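Side-chain contacts in putative uncharacterized protein gbs1890 (Streptococcus agalactiae NEM316, PDB 4TKZ), which probably acts as a type-4 EIIA component of a sugar phosphotransferase system, relaying phosphoryl groups during carbohydrate uptake: residues E57-T62 against D110-K115; I4-H9 against S94-A99. All blocks are in the same frame, centred on the assembly; numbering follows the deposited sequence.

Interaction 1: residues E57-T62 against D110-K115; sequences EILVLT and DDLVDK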
loop_
_atom_site.group_PDB
_atom_site.type_symbol
_atom_site.label_atom_id
_atom_site.label_comp_id
_atom_site.label_asym_id
_atom_site.label_seq_id
_atom_site.Cartn_x
_atom_site.Cartn_y
_atom_site.Cartn_z
ATOM N N GLU A 57 -9.356 17.837 12.585
ATOM C CA GLU A 57 -8.597 17.697 11.345
ATOM C C GLU A 57 -8.167 16.243 11.206
ATOM O O GLU A 57 -7.352 15.759 11.992
ATOM C CB GLU A 57 -7.363 18.597 11.390
ATOM C CG GLU A 57 -7.675 20.061 11.686
ATOM C CD GLU A 57 -8.251 20.802 10.494
ATOM O OE1 GLU A 57 -8.227 20.250 9.372
ATOM O OE2 GLU A 57 -8.722 21.946 10.678
ATOM N N ILE A 58 -8.722 15.550 10.216
ATOM C CA ILE A 58 -8.570 14.098 10.105
ATOM C C ILE A 58 -8.256 13.650 8.682
ATOM O O ILE A 58 -8.961 13.995 7.728
ATOM C CB ILE A 58 -9.839 13.362 10.597
ATOM C CG1 ILE A 58 -10.083 13.658 12.075
ATOM C CG2 ILE A 58 -9.731 11.857 10.389
ATOM C CD1 ILE A 58 -11.539 13.910 12.403
ATOM N N LEU A 59 -7.184 12.880 8.537
ATOM C CA LEU A 59 -6.858 12.328 7.237
ATOM C C LEU A 59 -7.107 10.831 7.276
ATOM O O LEU A 59 -6.493 10.114 8.066
ATOM C CB LEU A 59 -5.400 12.639 6.865
ATOM C CG LEU A 59 -4.916 12.049 5.536
ATOM C CD1 LEU A 59 -5.745 12.541 4.351
ATOM C CD2 LEU A 59 -3.449 12.360 5.324
ATOM N N VAL A 60 -8.003 10.363 6.416
ATOM C CA VAL A 60 -8.318 8.943 6.344
ATOM C C VAL A 60 -7.701 8.309 5.106
ATOM O O VAL A 60 -8.029 8.666 3.958
ATOM C CB VAL A 60 -9.828 8.677 6.328
ATOM C CG1 VAL A 60 -10.069 7.172 6.342
ATOM C CG2 VAL A 60 -10.511 9.349 7.519
ATOM N N LEU A 61 -6.799 7.360 5.334
ATOM C CA LEU A 61 -6.124 6.708 4.227
ATOM C C LEU A 61 -6.726 5.327 4.007
ATOM O O LEU A 61 -6.682 4.475 4.888
ATOM C CB LEU A 61 -4.625 6.604 4.529
ATOM C CG LEU A 61 -4.041 7.955 4.953
ATOM C CD1 LEU A 61 -2.548 7.800 5.271
ATOM C CD2 LEU A 61 -4.259 8.984 3.839
ATOM N N THR A 62 -7.293 5.097 2.830
ATOM C CA THR A 62 -7.958 3.823 2.584
ATOM C C THR A 62 -7.362 3.108 1.416
ATOM O O THR A 62 -6.753 3.735 0.552
ATOM C CB THR A 62 -9.455 4.002 2.290
ATOM O OG1 THR A 62 -9.624 4.621 1.003
ATOM C CG2 THR A 62 -10.104 4.853 3.372
ATOM N N ASP A 110 -6.516 20.091 4.875
ATOM C CA ASP A 110 -6.676 20.586 3.505
ATOM C C ASP A 110 -5.339 20.957 2.864
ATOM O O ASP A 110 -5.119 20.723 1.677
ATOM C CB ASP A 110 -7.594 21.812 3.469
ATOM C CG ASP A 110 -9.037 21.476 3.770
ATOM O OD1 ASP A 110 -9.368 20.275 3.860
ATOM O OD2 ASP A 110 -9.848 22.421 3.909
ATOM N N ASP A 111 -4.450 21.542 3.656
ATOM C CA ASP A 111 -3.179 22.036 3.140
ATOM C C ASP A 111 -2.119 20.937 3.120
ATOM O O ASP A 111 -1.025 21.125 2.594
ATOM C CB ASP A 111 -2.722 23.241 3.968
ATOM C CG ASP A 111 -3.766 24.346 4.008
ATOM O OD1 ASP A 111 -4.410 24.581 2.964
ATOM O OD2 ASP A 111 -3.956 24.963 5.080
ATOM N N LEU A 112 -2.463 19.782 3.686
ATOM C CA LEU A 112 -1.554 18.641 3.735
ATOM C C LEU A 112 -1.823 17.627 2.619
ATOM O O LEU A 112 -0.897 16.979 2.134
ATOM C CB LEU A 112 -1.620 17.953 5.107
ATOM C CG LEU A 112 -0.991 16.568 5.257
ATOM C CD1 LEU A 112 0.537 16.653 5.204
ATOM C CD2 LEU A 112 -1.456 15.871 6.530
ATOM N N VAL A 113 -3.079 17.494 2.203
ATOM C CA VAL A 113 -3.455 16.444 1.244
ATOM C C VAL A 113 -2.780 16.528 -0.120
ATOM O O VAL A 113 -2.499 15.499 -0.729
ATOM C CB VAL A 113 -4.985 16.361 1.020
ATOM C CG1 VAL A 113 -5.642 15.700 2.197
ATOM C CG2 VAL A 113 -5.565 17.734 0.753
ATOM N N ASP A 114 -2.533 17.739 -0.603
ATOM C CA ASP A 114 -1.941 17.912 -1.925
ATOM C C ASP A 114 -0.506 17.380 -1.977
ATOM O O ASP A 114 -0.084 16.792 -2.971
ATOM C CB ASP A 114 -2.009 19.382 -2.345
ATOM C CG ASP A 114 -3.439 19.862 -2.523
ATOM O OD1 ASP A 114 -4.288 19.052 -2.949
ATOM O OD2 ASP A 114 -3.722 21.041 -2.221
ATOM N N LYS A 115 0.228 17.574 -0.890
ATOM C CA LYS A 115 1.584 17.046 -0.781
ATOM C C LYS A 115 1.554 15.524 -0.653
ATOM O O LYS A 115 2.413 14.826 -1.187
ATOM C CB LYS A 115 2.254 17.661 0.441
ATOM C CG LYS A 115 3.728 17.404 0.556
ATOM C CD LYS A 115 4.357 18.467 1.444
ATOM C CE LYS A 115 3.839 19.852 1.068
ATOM N NZ LYS A 115 4.309 20.909 2.003
HETATM O O HOH W 1 -8.628 21.255 6.757
#

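Interaction 2: residues I4-H9 against S94-A99; sequences IIIVAH and SMLMEA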
loop_
_atom_site.group_PDB
_atom_site.type_symbol
_atom_site.label_atom_id
_atom_site.label_comp_id
_atom_site.label_asym_id
_atom_site.label_seq_id
_atom_site.Cartn_x
_atom_site.Cartn_y
_atom_site.Cartn_z
ATOM N N ILE A 4 -4.339 10.689 11.764
ATOM C CA ILE A 4 -4.264 9.815 10.590
ATOM C C ILE A 4 -4.967 8.499 10.874
ATOM O O ILE A 4 -4.618 7.798 11.825
ATOM C CB ILE A 4 -2.784 9.547 10.209
ATOM C CG1 ILE A 4 -2.106 10.855 9.825
ATOM C CG2 ILE A 4 -2.672 8.547 9.049
ATOM C CD1 ILE A 4 -0.602 10.729 9.620
ATOM N N ILE A 5 -5.958 8.165 10.051
ATOM C CA ILE A 5 -6.691 6.927 10.241
ATOM C C ILE A 5 -6.571 6.064 9.000
ATOM O O ILE A 5 -6.902 6.492 7.886
ATOM C CB ILE A 5 -8.179 7.207 10.527
ATOM C CG1 ILE A 5 -8.310 8.148 11.719
ATOM C CG2 ILE A 5 -8.941 5.909 10.792
ATOM C CD1 ILE A 5 -9.781 8.504 12.065
ATOM N N ILE A 6 -6.104 4.839 9.200
ATOM C CA ILE A 6 -5.947 3.888 8.111
ATOM C C ILE A 6 -7.054 2.842 8.144
ATOM O O ILE A 6 -7.178 2.085 9.123
ATOM C CB ILE A 6 -4.593 3.167 8.219
ATOM C CG1 ILE A 6 -3.438 4.172 8.228
ATOM C CG2 ILE A 6 -4.406 2.189 7.058
ATOM C CD1 ILE A 6 -2.073 3.528 8.518
ATOM N N VAL A 7 -7.857 2.795 7.082
ATOM C CA VAL A 7 -8.914 1.797 6.974
ATOM C C VAL A 7 -8.692 0.956 5.731
ATOM O O VAL A 7 -8.632 1.489 4.622
ATOM C CB VAL A 7 -10.311 2.453 6.879
ATOM C CG1 VAL A 7 -11.382 1.423 7.183
ATOM C CG2 VAL A 7 -10.398 3.631 7.822
ATOM N N ALA A 8 -8.562 -0.357 5.901
ATOM C CA ALA A 8 -8.301 -1.224 4.757
ATOM C C ALA A 8 -8.714 -2.669 5.010
ATOM O O ALA A 8 -8.902 -3.081 6.151
ATOM C CB ALA A 8 -6.813 -1.146 4.362
ATOM N N HIS A 9 -8.860 -3.419 3.920
ATOM C CA HIS A 9 -9.248 -4.823 3.951
ATOM C C HIS A 9 -8.228 -5.710 4.664
ATOM O O HIS A 9 -7.014 -5.551 4.486
ATOM C CB HIS A 9 -9.419 -5.337 2.516
ATOM C CG HIS A 9 -10.603 -4.761 1.795
ATOM N ND1 HIS A 9 -10.554 -3.554 1.128
ATOM C CD2 HIS A 9 -11.856 -5.240 1.616
ATOM C CE1 HIS A 9 -11.735 -3.307 0.587
ATOM N NE2 HIS A 9 -12.540 -4.317 0.863
ATOM N N SER A 94 4.365 5.484 0.700
ATOM C CA SER A 94 4.690 6.879 0.408
ATOM C C SER A 94 3.615 7.817 0.958
ATOM O O SER A 94 3.929 8.856 1.549
ATOM C CB SER A 94 4.800 7.098 -1.104
ATOM O OG SER A 94 5.975 6.510 -1.632
ATOM N N MET A 95 2.362 7.446 0.734
ATOM C CA MET A 95 1.218 8.229 1.210
ATOM C C MET A 95 1.297 8.364 2.728
ATOM O O MET A 95 1.171 9.465 3.280
ATOM C CB MET A 95 -0.089 7.548 0.792
ATOM C CG MET A 95 -1.322 8.366 1.069
ATOM S SD MET A 95 -2.801 7.516 0.516
ATOM C CE MET A 95 -2.701 7.777 -1.253
ATOM N N LEU A 96 1.548 7.245 3.401
ATOM C CA LEU A 96 1.600 7.223 4.863
ATOM C C LEU A 96 2.784 7.999 5.419
ATOM O O LEU A 96 2.643 8.788 6.357
ATOM C CB LEU A 96 1.647 5.778 5.377
ATOM C CG LEU A 96 1.656 5.607 6.894
ATOM C CD1 LEU A 96 0.509 6.387 7.576
ATOM C CD2 LEU A 96 1.566 4.123 7.227
ATOM N N MET A 97 3.962 7.775 4.849
ATOM C CA MET A 97 5.144 8.457 5.355
ATOM C C MET A 97 5.014 9.971 5.179
ATOM O O MET A 97 5.372 10.741 6.071
ATOM C CB MET A 97 6.410 7.923 4.678
ATOM C CG MET A 97 6.760 6.463 5.018
ATOM S SD MET A 97 6.845 6.083 6.787
ATOM C CE MET A 97 8.100 7.260 7.304
ATOM N N GLU A 98 4.474 10.401 4.046
ATOM C CA GLU A 98 4.327 11.836 3.797
ATOM C C GLU A 98 3.383 12.484 4.799
ATOM O O GLU A 98 3.665 13.564 5.327
ATOM C CB GLU A 98 3.814 12.103 2.380
ATOM C CG GLU A 98 3.975 13.574 1.966
ATOM C CD GLU A 98 5.446 13.978 1.860
ATOM O OE1 GLU A 98 6.074 13.633 0.848
ATOM O OE2 GLU A 98 5.971 14.633 2.786
ATOM N N ALA A 99 2.260 11.825 5.064
ATOM C CA ALA A 99 1.291 12.374 6.005
ATOM C C ALA A 99 1.938 12.526 7.380
ATOM O O ALA A 99 1.814 13.575 8.029
ATOM C CB ALA A 99 0.047 11.496 6.077
#

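Interaction 1: residues E57-T62 against D110-K115
L59 meets V113 and L112 because its CG lies anti to the backbone nitrogen (chi1 177°), which carries the isobutyl group off the strand toward these two residues near the start of helix 110-122. The fork at CG then sends its two methyls to different partners. CD1 meets CG1 of V113 at 3.8 Å, the closer of the two contacts, and V113 offers that methyl because CG1 is turned anti to its own carbonyl carbon (chi1 -76°). The L59 and V113 side chains meet at a slant rather than lying alongside each other. The other branch, CD2 of L59, faces CD2 of L112 at a more relaxed 4.2 Å. All three residues are buried, and no direct hydrogen bond links the two segments. L59 also touches V109, K86 and A99, so the loop ahead of the helix, the neighbouring strand 84-89 and helix 93-102 enclose the same leucine.

A polar bridge flanks this apolar patch where the strand begins. A water donates to OE1 of E57 at 2.8 Å and accepts from the backbone N of D110 at 3.1 Å. OE1 of E57 is also hydrogen-bonded by the amide of V109, so the carboxylate is gripped both directly and through water near the N-terminal end of the helix, a setting that should favour its negative charge. OD1 of D110 is 5.6 Å from OE1 of E57, too far for the two like charges to touch, and makes a weak, long ion pair with K86. Strand-to-helix packing of this kind, with a leucine of an inner parallel strand packed against the side chains of a covering helix, belongs to the three-layer alpha/beta/alpha sandwich of the mannose-type EIIA domain.

Interaction 2: residues I4-H9 against S94-A99
I4 packs closely on A99, the residue nearest to it by backbone position, at the point where strand 3-9 and helix 93-102 come together. Its CG1 branch is anti to the carbonyl carbon and continues extended to CD1 (chi2 172°), so the terminal methyl is thrust against the helix: CD1 lies 3.7 Å from CB of A99 and 3.8 Å from the backbone C of the same residue. The small alanine thus allows the isoleucine to reach the helix backbone itself.

One helical turn earlier the methyl contacts are slightly longer and come from larger side chains. L96 spreads its two methyls toward the strand. CD1 stands 4.1 Å from CG2 of I4, while CD2 is 3.9 Å from CD1 of I6. That I6 methyl is almost equally near CD1 of L96, at 4.0 Å, and therefore sits over the leucine fork, with the two side chains at about a right angle. P13 and L17 of helix 12-24 pack against I6 as well. The contact is buried throughout; the looser, more open side of the helix lies away from the strand, at the partly exposed E98, whose OE2 is hydrogen-bonded to S102.

The short segments run nearly antiparallel, at 164°, with their axes 10.5 Å apart at closest approach. I5 and V7 instead touch helix 41-52 on the other face of the sheet. Helices packed antiparallel on both faces of a parallel sheet of strand order 2-1-3-4 fit the doubly wound, flavodoxin-like alpha/beta sandwich of mannose-type EIIA domains.

How the interactions relate
Interactions 1 and 2 lie side by side on one face of the parallel sheet, their centres about 9 Å apart. Their strands are neighbours, and probable hydrogen bonds run from L61 N to I5 O at 2.7 Å and from I5 N to L59 O at 2.8 Å. A99 connects the two contacts, since L59 of interaction 1 touches it too, and V116 of helix 110-122 packs on the same alanine. Both strands run toward the end of the sheet where H9 hydrogen-bonds through ND1 to D63. By analogy with mannose-type EIIA relatives, H9 is probably the phosphorylated histidine; its backbone O is hydrogen-bonded to OG of S19 of the second subunit.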